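Local coordinates for protein leukocyte-associated immunoglobulin-like receptor 1 (Mus musculus, PDB 4ESK) that acts as an inhibitory immune receptor that restrains natural killer cells, B cells and T cells by recruiting the phosphatases PTPN6 and PTPN11, at residues E45-T50 / T75-C80; N15-I20 / T94-V99; V28-S33 / D63-G68. One frame throughout, in Å; residues are numbered along the deposited sequence. Where two conformers were deposited one is given.

In the fold
The three contacts belong to the extracellular immunoglobulin-like domain, a two-sheet beta sandwich crystallised as a strand-swapped dimer. Contacts 1 and 2 lie in the same sheet, their centres about 11 Å apart, and adjoin where strand 76-84 pairs with strand 88-100: Y78 N is 2.7 Å from L95 O, a probable hydrogen bond. Contact 3 pairs strands 26-31 and 62-67 in the facing sheet, its centre about 13 Å from that of contact 1. The disulfide between C30 SG and C80 SG, 2.0 Å, ties those two contacts across the core. Contacts 2 and 3 do not touch; their nearest atoms are about 6 Å apart.

Contact 1 (E45-T50 / T75-C80); sequences EKDGST and TGHYSC
E45 and K46 pair antiparallel with S79 and Y78, the C-F strand pairing of the immunoglobulin fold, where a type I' turn, K46 to S49, begins and leads the chain into strand 49-55. The backbone sets the register. E45 N bonds to S79 O at 2.8 Å, S79 N returns to E45 O, and D47 N reaches H77 O. K46 and Y78 form the non-hydrogen-bonded pair between these links; Y78 CA makes a CA-H...O contact with E45 O, and K46 CA makes one with H77 O.

Polar side chains continue the pairing beyond the strand end. D47 OD1 takes the H77 N-H at 2.9 Å, nearly straight at 171° and from above the carboxylate plane, while lying at the edge of the H77 ring. K46 NZ has two acceptors: the salt-bridged D47 OD2 at 2.9 Å and T75 O at 3.0 Å, the latter met from above the carbonyl plane. Water 2 also joins D47 OD2 to T75 O. A CB at G76 would run into D47 OD2 and K46 NZ, and the backbone angles there already suit a residue without one. E45 OE2 is salt-bridged to R91.

The apolar part is a CH-pi contact. With CG anti to the backbone N (chi1 176°), K46 runs beside Y78, its CG over one ring face and 4.1 Å from the centroid of the Y78 ring. An alanine in place of K46 would probably leave D47 OD2 without its cation and bare part of that ring face. Y78 OH, bonded to I74 O as in the tyrosine corner of Greek-key sandwiches, lies 3.2 Å from K46 CE.

Contact 2 (N15-I20 / T94-V99); sequences NSSLMI and TLELKV
L18 and L97 lie side by side with their side chains pointing the same way, L97 CD2 touching L18 CB at 3.8 Å and L18 CD1 as well. The same methyl reaches I20 CG1 at 4.1 Å, so one branch of L97 serves two residues of strand 17-20. I20 CB also faces V99 CG2, at 4.3 Å. On the sheet face shared by S17 and E96, S17 OG, in one of its two conformers, donates to E96 OE1 at 3.0 Å, on the anti side of the carboxylate; E96 gets there with CG anti to the backbone N (chi1 177°) and the chain extended beyond it.

These side chains are set by a parallel pairing, that of A' with G in the immunoglobulin fold. E96 N bonds to S16 O at 2.8 Å, L18 N to E96 O, K98 N to L18 O, and I20 N to K98 O. Ahead of the pairing, water 3 links T94 O to S16 OG, again in one conformer of the serine. Farther out, strand 76-84 flanks strand 95-99, with Y78 against L97.

The serine-glutamate link, tied to one conformer, is probably not constant, which leaves the four backbone bonds and the leucine, isoleucine and valine contacts to carry the pairing.

Contact 3 (V28-S33 / D63-G68); sequences VVCSYS and DEFEIG
The F65 ring meets C30 and V28 at its edge. C30 SG lies near the ring plane, 3.8 Å from F65 CE2, a sulfur-aromatic contact in which the line from the ring centroid to SG is 74° off the normal; V28 O also lies close to that plane. Beyond the two strands, K54 makes a cation-pi contact with the ring, and L44 and M52 pack on the F65 side chain. The D63 carboxylate, the second flat group of this face, finds its partners elsewhere: OD1 bonds to H36 NE2 and Y82 OH, OD2 to E57 N.

Beneath these groups runs the antiparallel B-E pairing of the immunoglobulin sandwich. V28 N bonds to F65 O at 2.9 Å, and F65 N returns to V28 O at 2.8 Å. C30 and D63 exchange the same two bonds, C30 N to D63 O and D63 N to C30 O. V29 and E64 form the non-hydrogen-bonded pair between them, and their side chains lie alongside each other on the other face, V29 CG2 against E64 CG at 3.9 Å. Toward the far end of strand 63-67, V28 CG2 meets I67 CD1 at 3.9 Å, the two side chains crossing at a slant.

The face bearing C30, D63 and F65 looks into the core, where C30 is disulfide-bonded to C80. D63 is a buried acid in that setting, and three partners on its two oxygens, the E57 backbone N-H among them, are consistent with an ionised carboxylate and would probably limit its rotation.

Contact 1 (E45-T50 / T75-C80)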
ATOM      1  N   GLU A  45       3.567  -5.543   1.274  1.00 15.92           N
ATOM      2  CA  GLU A  45       4.177  -6.657   0.558  1.00 17.86           C
ATOM      3  C   GLU A  45       4.458  -6.198  -0.870  1.00 19.20           C
ATOM      4  O   GLU A  45       3.594  -5.586  -1.498  1.00 17.18           O
ATOM      5  CB  GLU A  45       3.252  -7.874   0.534  1.00 21.34           C
ATOM      6  CG  GLU A  45       3.900  -9.135  -0.059  1.00 24.98           C
ATOM      7  CD  GLU A  45       2.953 -10.322  -0.182  1.00 28.86           C
ATOM      8  OE1 GLU A  45       3.013 -11.215   0.678  1.00 32.56           O
ATOM      9  OE2 GLU A  45       2.137 -10.368  -1.142  1.00 33.39           O
ATOM     10  N   LYS A  46       5.661  -6.487  -1.363  1.00 18.04           N
ATOM     11  CA  LYS A  46       6.015  -6.222  -2.768  1.00 18.31           C
ATOM     12  C   LYS A  46       6.510  -7.506  -3.389  1.00 19.54           C
ATOM     13  O   LYS A  46       7.454  -8.102  -2.869  1.00 19.00           O
ATOM     14  CB  LYS A  46       7.103  -5.158  -2.854  1.00 19.26           C
ATOM     15  CG  LYS A  46       7.632  -4.842  -4.266  1.00 19.51           C
ATOM     16  CD  LYS A  46       8.727  -3.796  -4.188  1.00 20.40           C
ATOM     17  CE  LYS A  46       9.262  -3.398  -5.554  1.00 22.28           C
ATOM     18  NZ  LYS A  46       9.836  -4.548  -6.314  1.00 22.39           N
ATOM     19  N   ASP A  47       5.884  -7.928  -4.487  1.00 19.66           N
ATOM     20  CA  ASP A  47       6.308  -9.105  -5.263  1.00 21.61           C
ATOM     21  C   ASP A  47       6.473 -10.352  -4.375  1.00 24.24           C
ATOM     22  O   ASP A  47       7.473 -11.057  -4.461  1.00 23.62           O
ATOM     23  CB  ASP A  47       7.610  -8.802  -6.019  1.00 22.74           C
ATOM     24  CG  ASP A  47       7.469  -7.645  -6.994  1.00 23.48           C
ATOM     25  OD1 ASP A  47       6.362  -7.461  -7.533  1.00 21.80           O
ATOM     26  OD2 ASP A  47       8.473  -6.924  -7.222  1.00 25.87           O
ATOM     27  N   GLY A  48       5.500 -10.585  -3.503  1.00 24.98           N
ATOM     28  CA  GLY A  48       5.509 -11.757  -2.630  1.00 25.53           C
ATOM     29  C   GLY A  48       6.356 -11.718  -1.367  1.00 25.96           C
ATOM     30  O   GLY A  48       6.387 -12.718  -0.653  1.00 28.43           O
ATOM     31  N   SER A  49       7.044 -10.609  -1.067  1.00 23.72           N
ATOM     32  CA  SER A  49       7.798 -10.519   0.186  0.50 23.67           C
ATOM     33  C   SER A  49       7.586  -9.196   0.906  1.00 22.73           C
ATOM     34  O   SER A  49       7.128  -8.205   0.319  1.00 22.43           O
ATOM     35  CB  SER A  49       9.294 -10.791  -0.028  0.50 24.36           C
ATOM     36  OG  SER A  49       9.949  -9.700  -0.635  0.50 24.60           O
ATOM     37  N   THR A  50       7.889  -9.195   2.207  1.00 20.84           N
ATOM     38  CA  THR A  50       7.740  -8.005   3.016  1.00 19.86           C
ATOM     39  C   THR A  50       8.669  -6.901   2.526  1.00 19.49           C
ATOM     40  O   THR A  50       9.896  -7.094   2.404  1.00 19.58           O
ATOM     41  CB  THR A  50       8.014  -8.292   4.495  1.00 20.51           C
ATOM     42  OG1 THR A  50       7.153  -9.347   4.943  1.00 21.35           O
ATOM     43  CG2 THR A  50       7.799  -7.052   5.326  1.00 20.76           C
ATOM     44  N   THR A  75       9.460  -0.504  -9.071  1.00 18.90           N
ATOM     45  CA  THR A  75       8.574  -1.260  -9.956  1.00 18.58           C
ATOM     46  C   THR A  75       8.185  -2.623  -9.379  1.00 19.70           C
ATOM     47  O   THR A  75       9.053  -3.394  -8.942  1.00 19.49           O
ATOM     48  CB  THR A  75       9.190  -1.408 -11.361  1.00 19.19           C
ATOM     49  OG1 THR A  75       9.344  -0.103 -11.927  1.00 18.33           O
ATOM     50  CG2 THR A  75       8.340  -2.275 -12.279  1.00 18.95           C
ATOM     51  N   GLY A  76       6.877  -2.911  -9.351  1.00 17.90           N
ATOM     52  CA  GLY A  76       6.379  -4.166  -8.799  1.00 17.76           C
ATOM     53  C   GLY A  76       4.914  -4.157  -8.382  1.00 16.79           C
ATOM     54  O   GLY A  76       4.207  -3.176  -8.627  1.00 14.57           O
ATOM     55  N   HIS A  77       4.488  -5.263  -7.754  1.00 16.35           N
ATOM     56  CA  HIS A  77       3.105  -5.476  -7.306  1.00 16.52           C
ATOM     57  C   HIS A  77       3.026  -5.353  -5.814  1.00 16.73           C
ATOM     58  O   HIS A  77       3.830  -5.976  -5.096  1.00 16.43           O
ATOM     59  CB  HIS A  77       2.618  -6.860  -7.715  1.00 17.75           C
ATOM     60  CG  HIS A  77       2.409  -7.011  -9.205  1.00 20.45           C
ATOM     61  ND1 HIS A  77       3.427  -7.265 -10.054  1.00 23.43           N
ATOM     62  CD2 HIS A  77       1.263  -6.922  -9.986  1.00 22.89           C
ATOM     63  CE1 HIS A  77       2.959  -7.334 -11.320  1.00 23.07           C
ATOM     64  NE2 HIS A  77       1.636  -7.123 -11.285  1.00 24.63           N
ATOM     65  N   TYR A  78       2.051  -4.584  -5.332  1.00 14.78           N
ATOM     66  CA  TYR A  78       1.972  -4.224  -3.932  1.00 13.91           C
ATOM     67  C   TYR A  78       0.623  -4.576  -3.346  1.00 14.00           C
ATOM     68  O   TYR A  78      -0.400  -4.427  -4.010  1.00 13.20           O
ATOM     69  CB  TYR A  78       2.164  -2.730  -3.754  1.00 14.23           C
ATOM     70  CG  TYR A  78       3.572  -2.239  -4.045  1.00 14.67           C
ATOM     71  CD1 TYR A  78       4.483  -2.036  -3.017  1.00 14.82           C
ATOM     72  CD2 TYR A  78       3.975  -1.991  -5.350  1.00 15.21           C
ATOM     73  CE1 TYR A  78       5.772  -1.583  -3.272  1.00 15.93           C
ATOM     74  CE2 TYR A  78       5.263  -1.540  -5.621  1.00 15.72           C
ATOM     75  CZ  TYR A  78       6.140  -1.333  -4.585  1.00 15.52           C
ATOM     76  OH  TYR A  78       7.402  -0.865  -4.862  1.00 16.91           O
ATOM     77  N   SER A  79       0.648  -5.043  -2.099  1.00 13.36           N
ATOM     78  CA  SER A  79      -0.574  -5.252  -1.341  0.50 13.29           C
ATOM     79  C   SER A  79      -0.305  -4.969   0.135  1.00 13.64           C
ATOM     80  O   SER A  79       0.859  -5.050   0.610  1.00 13.54           O
ATOM     81  CB  SER A  79      -1.094  -6.669  -1.548  0.50 13.40           C
ATOM     82  OG  SER A  79      -0.147  -7.619  -1.114  0.50 12.91           O
ATOM     83  N   CYS A  80      -1.357  -4.598   0.861  1.00 12.51           N
ATOM     84  CA  CYS A  80      -1.251  -4.371   2.305  1.00 13.05           C
ATOM     85  C   CYS A  80      -1.722  -5.633   3.044  1.00 13.13           C
ATOM     86  O   CYS A  80      -2.739  -6.202   2.688  1.00 12.85           O
ATOM     87  CB  CYS A  80      -2.134  -3.191   2.729  1.00 13.36           C
ATOM     88  SG  CYS A  80      -1.672  -1.588   1.997  1.00 14.95           S
TER
HETATM   89  O   HOH W   1       2.279  -8.016  -3.466  1.00 30.57           O
HETATM   90  O   HOH W   2       9.019  -6.380  -9.758  1.00 33.01           O

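Contact 2 (N15-I20 / T94-V99)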
ATOM      1  N   ASN A  15      -7.895   0.482 -13.093  1.00 14.20           N
ATOM      2  CA  ASN A  15      -6.994   1.440 -12.471  1.00 15.96           C
ATOM      3  C   ASN A  15      -6.012   0.816 -11.505  1.00 16.14           C
ATOM      4  O   ASN A  15      -5.476   1.508 -10.668  1.00 15.86           O
ATOM      5  CB  ASN A  15      -7.781   2.523 -11.750  1.00 17.54           C
ATOM      6  CG  ASN A  15      -8.844   1.963 -10.849  1.00 19.09           C
ATOM      7  OD1 ASN A  15      -8.619   1.001 -10.107  1.00 20.81           O
ATOM      8  ND2 ASN A  15     -10.034   2.566 -10.908  1.00 20.10           N
ATOM      9  N   SER A  16      -5.773  -0.473 -11.664  1.00 16.69           N
ATOM     10  CA  SER A  16      -4.896  -1.218 -10.765  0.50 16.91           C
ATOM     11  C   SER A  16      -3.414  -1.157 -11.155  1.00 16.55           C
ATOM     12  O   SER A  16      -2.574  -1.701 -10.435  1.00 16.41           O
ATOM     13  CB  SER A  16      -5.342  -2.680 -10.699  0.50 17.38           C
ATOM     14  OG  SER A  16      -6.628  -2.801 -10.107  0.50 17.73           O
ATOM     15  N   SER A  17      -3.092  -0.515 -12.288  1.00 15.27           N
ATOM     16  CA  SER A  17      -1.712  -0.398 -12.755  0.50 14.64           C
ATOM     17  C   SER A  17      -1.357   1.075 -12.972  1.00 14.80           C
ATOM     18  O   SER A  17      -1.953   1.732 -13.823  1.00 14.50           O
ATOM     19  CB  SER A  17      -1.513  -1.184 -14.053  0.50 14.82           C
ATOM     20  OG  SER A  17      -1.846  -2.551 -13.878  0.50 14.27           O
ATOM     21  N   LEU A  18      -0.400   1.564 -12.202  1.00 14.58           N
ATOM     22  CA  LEU A  18      -0.020   2.963 -12.197  1.00 15.69           C
ATOM     23  C   LEU A  18       1.362   3.196 -12.780  1.00 17.25           C
ATOM     24  O   LEU A  18       2.274   2.416 -12.549  1.00 16.60           O
ATOM     25  CB  LEU A  18      -0.032   3.498 -10.760  1.00 15.87           C
ATOM     26  CG  LEU A  18      -1.317   3.363  -9.951  1.00 16.02           C
ATOM     27  CD1 LEU A  18      -1.076   3.889  -8.533  1.00 17.15           C
ATOM     28  CD2 LEU A  18      -2.462   4.128 -10.603  1.00 17.05           C
ATOM     29  N   MET A  19       1.492   4.302 -13.509  1.00 18.44           N
ATOM     30  CA  MET A  19       2.758   4.801 -14.014  1.00 20.89           C
ATOM     31  C   MET A  19       3.254   5.892 -13.069  1.00 20.51           C
ATOM     32  O   MET A  19       2.497   6.787 -12.679  1.00 19.53           O
ATOM     33  CB  MET A  19       2.518   5.408 -15.392  1.00 24.99           C
ATOM     34  CG  MET A  19       3.714   6.022 -16.090  1.00 30.41           C
ATOM     35  SD  MET A  19       3.221   6.567 -17.745  1.00 39.87           S
ATOM     36  CE  MET A  19       3.203   8.350 -17.524  1.00 35.72           C
ATOM     37  N   ILE A  20       4.540   5.830 -12.742  1.00 19.19           N
ATOM     38  CA  ILE A  20       5.155   6.667 -11.734  1.00 19.63           C
ATOM     39  C   ILE A  20       6.471   7.148 -12.346  1.00 20.56           C
ATOM     40  O   ILE A  20       7.219   6.330 -12.842  1.00 19.57           O
ATOM     41  CB  ILE A  20       5.473   5.827 -10.464  1.00 19.36           C
ATOM     42  CG1 ILE A  20       4.204   5.137  -9.921  1.00 20.43           C
ATOM     43  CG2 ILE A  20       6.133   6.678  -9.389  1.00 19.54           C
ATOM     44  CD1 ILE A  20       3.158   6.094  -9.384  1.00 19.16           C
ATOM     45  N   THR A  94      -4.281  -6.117  -4.974  1.00 11.93           N
ATOM     46  CA  THR A  94      -2.930  -5.865  -5.416  1.00 12.85           C
ATOM     47  C   THR A  94      -2.914  -4.747  -6.458  1.00 12.82           C
ATOM     48  O   THR A  94      -3.747  -4.745  -7.376  1.00 14.25           O
ATOM     49  CB  THR A  94      -2.339  -7.131  -6.015  1.00 14.00           C
ATOM     50  OG1 THR A  94      -2.363  -8.165  -5.026  1.00 16.05           O
ATOM     51  CG2 THR A  94      -0.922  -6.888  -6.439  1.00 14.33           C
ATOM     52  N   LEU A  95      -1.989  -3.806  -6.301  1.00 12.61           N
ATOM     53  CA  LEU A  95      -1.769  -2.743  -7.261  1.00 13.29           C
ATOM     54  C   LEU A  95      -0.380  -2.883  -7.863  1.00 14.36           C
ATOM     55  O   LEU A  95       0.570  -3.273  -7.189  1.00 14.85           O
ATOM     56  CB  LEU A  95      -1.896  -1.369  -6.627  1.00 12.78           C
ATOM     57  CG  LEU A  95      -3.286  -1.021  -6.051  1.00 12.62           C
ATOM     58  CD1 LEU A  95      -3.232   0.338  -5.358  1.00 12.63           C
ATOM     59  CD2 LEU A  95      -4.306  -0.992  -7.176  1.00 13.38           C
ATOM     60  N   GLU A  96      -0.264  -2.486  -9.120  1.00 14.60           N
ATOM     61  CA  GLU A  96       1.005  -2.553  -9.840  1.00 15.26           C
ATOM     62  C   GLU A  96       1.555  -1.159 -10.044  1.00 15.18           C
ATOM     63  O   GLU A  96       0.815  -0.252 -10.460  1.00 13.76           O
ATOM     64  CB  GLU A  96       0.791  -3.223 -11.189  1.00 17.84           C
ATOM     65  CG  GLU A  96       2.046  -3.279 -12.034  1.00 19.76           C
ATOM     66  CD  GLU A  96       1.852  -3.973 -13.359  1.00 22.41           C
ATOM     67  OE1 GLU A  96       0.713  -4.031 -13.898  1.00 24.85           O
ATOM     68  OE2 GLU A  96       2.880  -4.455 -13.882  1.00 25.05           O
ATOM     69  N   LEU A  97       2.841  -0.971  -9.735  1.00 14.77           N
ATOM     70  CA  LEU A  97       3.534   0.264 -10.083  1.00 15.78           C
ATOM     71  C   LEU A  97       4.579   0.001 -11.139  1.00 17.66           C
ATOM     72  O   LEU A  97       5.292  -0.993 -11.058  1.00 17.83           O
ATOM     73  CB  LEU A  97       4.241   0.874  -8.900  1.00 16.06           C
ATOM     74  CG  LEU A  97       3.387   1.178  -7.688  1.00 16.63           C
ATOM     75  CD1 LEU A  97       4.284   1.843  -6.675  1.00 15.62           C
ATOM     76  CD2 LEU A  97       2.221   2.088  -8.083  1.00 16.60           C
ATOM     77  N   LYS A  98       4.675   0.912 -12.103  1.00 17.81           N
ATOM     78  CA  LYS A  98       5.741   0.866 -13.088  1.00 20.25           C
ATOM     79  C   LYS A  98       6.423   2.230 -13.098  1.00 20.52           C
ATOM     80  O   LYS A  98       5.791   3.268 -13.353  1.00 19.56           O
ATOM     81  CB  LYS A  98       5.203   0.454 -14.468  1.00 21.85           C
ATOM     82  CG  LYS A  98       6.244   0.534 -15.598  1.00 25.02           C
ATOM     83  CD  LYS A  98       7.518  -0.240 -15.261  1.00 26.39           C
ATOM     84  CE  LYS A  98       8.575  -0.168 -16.372  1.00 28.13           C
ATOM     85  NZ  LYS A  98       9.549  -1.296 -16.255  1.00 28.76           N
ATOM     86  N   VAL A  99       7.712   2.229 -12.758  1.00 20.67           N
ATOM     87  CA  VAL A  99       8.493   3.450 -12.654  1.00 22.02           C
ATOM     88  C   VAL A  99       9.162   3.666 -14.007  1.00 25.40           C
ATOM     89  O   VAL A  99       9.767   2.743 -14.548  1.00 25.94           O
ATOM     90  CB  VAL A  99       9.547   3.384 -11.519  1.00 22.85           C
ATOM     91  CG1 VAL A  99      10.393   4.663 -11.483  1.00 21.86           C
ATOM     92  CG2 VAL A  99       8.849   3.184 -10.180  1.00 22.31           C
TER
HETATM   93  O   HOH W   3      -6.504  -4.559  -8.006  1.00 25.80           O

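Contact 3 (V28-S33 / D63-G68)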
ATOM      1  N   VAL A  28       1.681   5.272  -0.011  1.00 12.44           N
ATOM      2  CA  VAL A  28       0.823   4.090  -0.022  1.00 12.46           C
ATOM      3  C   VAL A  28      -0.019   4.200   1.239  1.00 12.53           C
ATOM      4  O   VAL A  28       0.539   4.347   2.341  1.00 13.18           O
ATOM      5  CB  VAL A  28       1.601   2.752   0.012  1.00 12.59           C
ATOM      6  CG1 VAL A  28       0.638   1.568  -0.094  1.00 12.46           C
ATOM      7  CG2 VAL A  28       2.628   2.634  -1.133  1.00 12.80           C
ATOM      8  N   VAL A  29      -1.343   4.136   1.092  1.00 11.38           N
ATOM      9  CA  VAL A  29      -2.245   4.263   2.226  1.00 11.36           C
ATOM     10  C   VAL A  29      -2.902   2.893   2.354  1.00 11.93           C
ATOM     11  O   VAL A  29      -3.708   2.514   1.515  1.00 11.41           O
ATOM     12  CB  VAL A  29      -3.303   5.372   2.043  1.00 11.40           C
ATOM     13  CG1 VAL A  29      -4.276   5.423   3.217  1.00 11.54           C
ATOM     14  CG2 VAL A  29      -2.653   6.753   1.858  1.00 11.15           C
ATOM     15  N   CYS A  30      -2.515   2.149   3.376  1.00 11.74           N
ATOM     16  CA  CYS A  30      -3.194   0.906   3.736  1.00 12.06           C
ATOM     17  C   CYS A  30      -4.340   1.297   4.634  1.00 12.13           C
ATOM     18  O   CYS A  30      -4.221   2.225   5.449  1.00 11.43           O
ATOM     19  CB  CYS A  30      -2.238  -0.028   4.481  1.00 12.83           C
ATOM     20  SG  CYS A  30      -0.823  -0.582   3.523  1.00 14.22           S
ATOM     21  N   SER A  31      -5.468   0.615   4.520  1.00 12.03           N
ATOM     22  CA  SER A  31      -6.635   0.948   5.335  0.50 12.39           C
ATOM     23  C   SER A  31      -7.353  -0.344   5.729  1.00 12.42           C
ATOM     24  O   SER A  31      -7.320  -1.320   4.986  1.00 11.88           O
ATOM     25  CB  SER A  31      -7.560   1.890   4.552  0.50 12.60           C
ATOM     26  OG  SER A  31      -8.713   2.263   5.292  0.50 12.91           O
ATOM     27  N   TYR A  32      -8.003  -0.354   6.886  1.00 13.12           N
ATOM     28  CA  TYR A  32      -8.831  -1.492   7.225  1.00 14.35           C
ATOM     29  C   TYR A  32     -10.042  -0.996   7.974  1.00 16.68           C
ATOM     30  O   TYR A  32      -9.976  -0.752   9.162  1.00 17.53           O
ATOM     31  CB  TYR A  32      -8.059  -2.530   8.030  1.00 13.86           C
ATOM     32  CG  TYR A  32      -8.617  -3.933   7.965  1.00 13.33           C
ATOM     33  CD1 TYR A  32      -9.901  -4.206   7.465  1.00 13.67           C
ATOM     34  CD2 TYR A  32      -7.856  -5.010   8.403  1.00 13.59           C
ATOM     35  CE1 TYR A  32     -10.369  -5.496   7.386  1.00 13.69           C
ATOM     36  CE2 TYR A  32      -8.323  -6.304   8.339  1.00 13.49           C
ATOM     37  CZ  TYR A  32      -9.584  -6.545   7.842  1.00 14.29           C
ATOM     38  OH  TYR A  32     -10.053  -7.835   7.760  1.00 15.47           O
ATOM     39  N   SER A  33     -11.132  -0.846   7.234  1.00 19.81           N
ATOM     40  CA  SER A  33     -12.423  -0.469   7.784  1.00 22.28           C
ATOM     41  C   SER A  33     -12.925  -1.567   8.712  1.00 21.80           C
ATOM     42  O   SER A  33     -12.838  -2.766   8.412  1.00 22.97           O
ATOM     43  CB  SER A  33     -13.442  -0.272   6.662  1.00 24.24           C
ATOM     44  OG  SER A  33     -13.789  -1.529   6.093  1.00 26.55           O
ATOM     45  N   ASP A  63      -2.914   3.479   7.540  1.00 12.21           N
ATOM     46  CA  ASP A  63      -1.491   3.331   7.868  1.00 12.93           C
ATOM     47  C   ASP A  63      -0.710   3.637   6.594  1.00 13.54           C
ATOM     48  O   ASP A  63      -0.892   2.962   5.579  1.00 13.50           O
ATOM     49  CB  ASP A  63      -1.241   1.900   8.300  1.00 12.86           C
ATOM     50  CG  ASP A  63      -1.995   1.537   9.551  1.00 13.52           C
ATOM     51  OD1 ASP A  63      -3.106   0.977   9.427  1.00 14.18           O
ATOM     52  OD2 ASP A  63      -1.510   1.847  10.660  1.00 13.49           O
ATOM     53  N   GLU A  64       0.133   4.663   6.640  1.00 14.22           N
ATOM     54  CA  GLU A  64       0.778   5.160   5.440  1.00 16.08           C
ATOM     55  C   GLU A  64       2.241   4.789   5.381  1.00 15.31           C
ATOM     56  O   GLU A  64       2.922   4.772   6.409  1.00 16.16           O
ATOM     57  CB  GLU A  64       0.708   6.668   5.392  1.00 19.34           C
ATOM     58  CG  GLU A  64      -0.677   7.224   5.242  1.00 22.82           C
ATOM     59  CD  GLU A  64      -0.661   8.688   4.874  1.00 27.17           C
ATOM     60  OE1 GLU A  64       0.410   9.207   4.484  1.00 29.88           O
ATOM     61  OE2 GLU A  64      -1.723   9.319   4.999  1.00 32.45           O
ATOM     62  N   PHE A  65       2.715   4.533   4.171  1.00 14.98           N
ATOM     63  CA  PHE A  65       4.123   4.266   3.907  1.00 15.39           C
ATOM     64  C   PHE A  65       4.564   5.247   2.824  1.00 16.37           C
ATOM     65  O   PHE A  65       4.027   5.216   1.726  1.00 16.40           O
ATOM     66  CB  PHE A  65       4.299   2.842   3.399  1.00 14.74           C
ATOM     67  CG  PHE A  65       3.937   1.772   4.396  1.00 14.60           C
ATOM     68  CD1 PHE A  65       4.904   1.215   5.190  1.00 14.19           C
ATOM     69  CD2 PHE A  65       2.640   1.295   4.503  1.00 14.75           C
ATOM     70  CE1 PHE A  65       4.591   0.226   6.110  1.00 14.66           C
ATOM     71  CE2 PHE A  65       2.312   0.309   5.425  1.00 15.14           C
ATOM     72  CZ  PHE A  65       3.296  -0.240   6.218  1.00 15.07           C
ATOM     73  N   GLU A  66       5.502   6.139   3.135  1.00 17.42           N
ATOM     74  CA  GLU A  66       6.029   7.048   2.128  0.50 18.27           C
ATOM     75  C   GLU A  66       7.254   6.413   1.497  1.00 18.30           C
ATOM     76  O   GLU A  66       8.166   5.977   2.205  1.00 16.89           O
ATOM     77  CB  GLU A  66       6.396   8.411   2.701  0.50 19.73           C
ATOM     78  CG  GLU A  66       6.595   9.449   1.600  0.50 21.08           C
ATOM     79  CD  GLU A  66       7.215  10.737   2.086  0.50 22.34           C
ATOM     80  OE1 GLU A  66       7.487  10.853   3.298  0.50 24.78           O
ATOM     81  OE2 GLU A  66       7.421  11.644   1.256  0.50 24.87           O
ATOM     82  N   ILE A  67       7.246   6.357   0.167  1.00 16.99           N
ATOM     83  CA  ILE A  67       8.291   5.761  -0.631  1.00 17.49           C
ATOM     84  C   ILE A  67       8.782   6.786  -1.654  1.00 17.73           C
ATOM     85  O   ILE A  67       8.131   7.032  -2.653  1.00 17.24           O
ATOM     86  CB  ILE A  67       7.812   4.515  -1.391  1.00 18.67           C
ATOM     87  CG1 ILE A  67       7.132   3.518  -0.450  1.00 19.30           C
ATOM     88  CG2 ILE A  67       8.968   3.836  -2.101  1.00 18.74           C
ATOM     89  CD1 ILE A  67       6.516   2.361  -1.209  1.00 19.15           C
ATOM     90  N   GLY A  68       9.938   7.394  -1.397  1.00 17.42           N
ATOM     91  CA  GLY A  68      10.438   8.415  -2.314  1.00 17.87           C
ATOM     92  C   GLY A  68      11.808   8.917  -1.901  1.00 18.11           C
ATOM     93  O   GLY A  68      12.124   8.919  -0.713  1.00 18.10           O
TER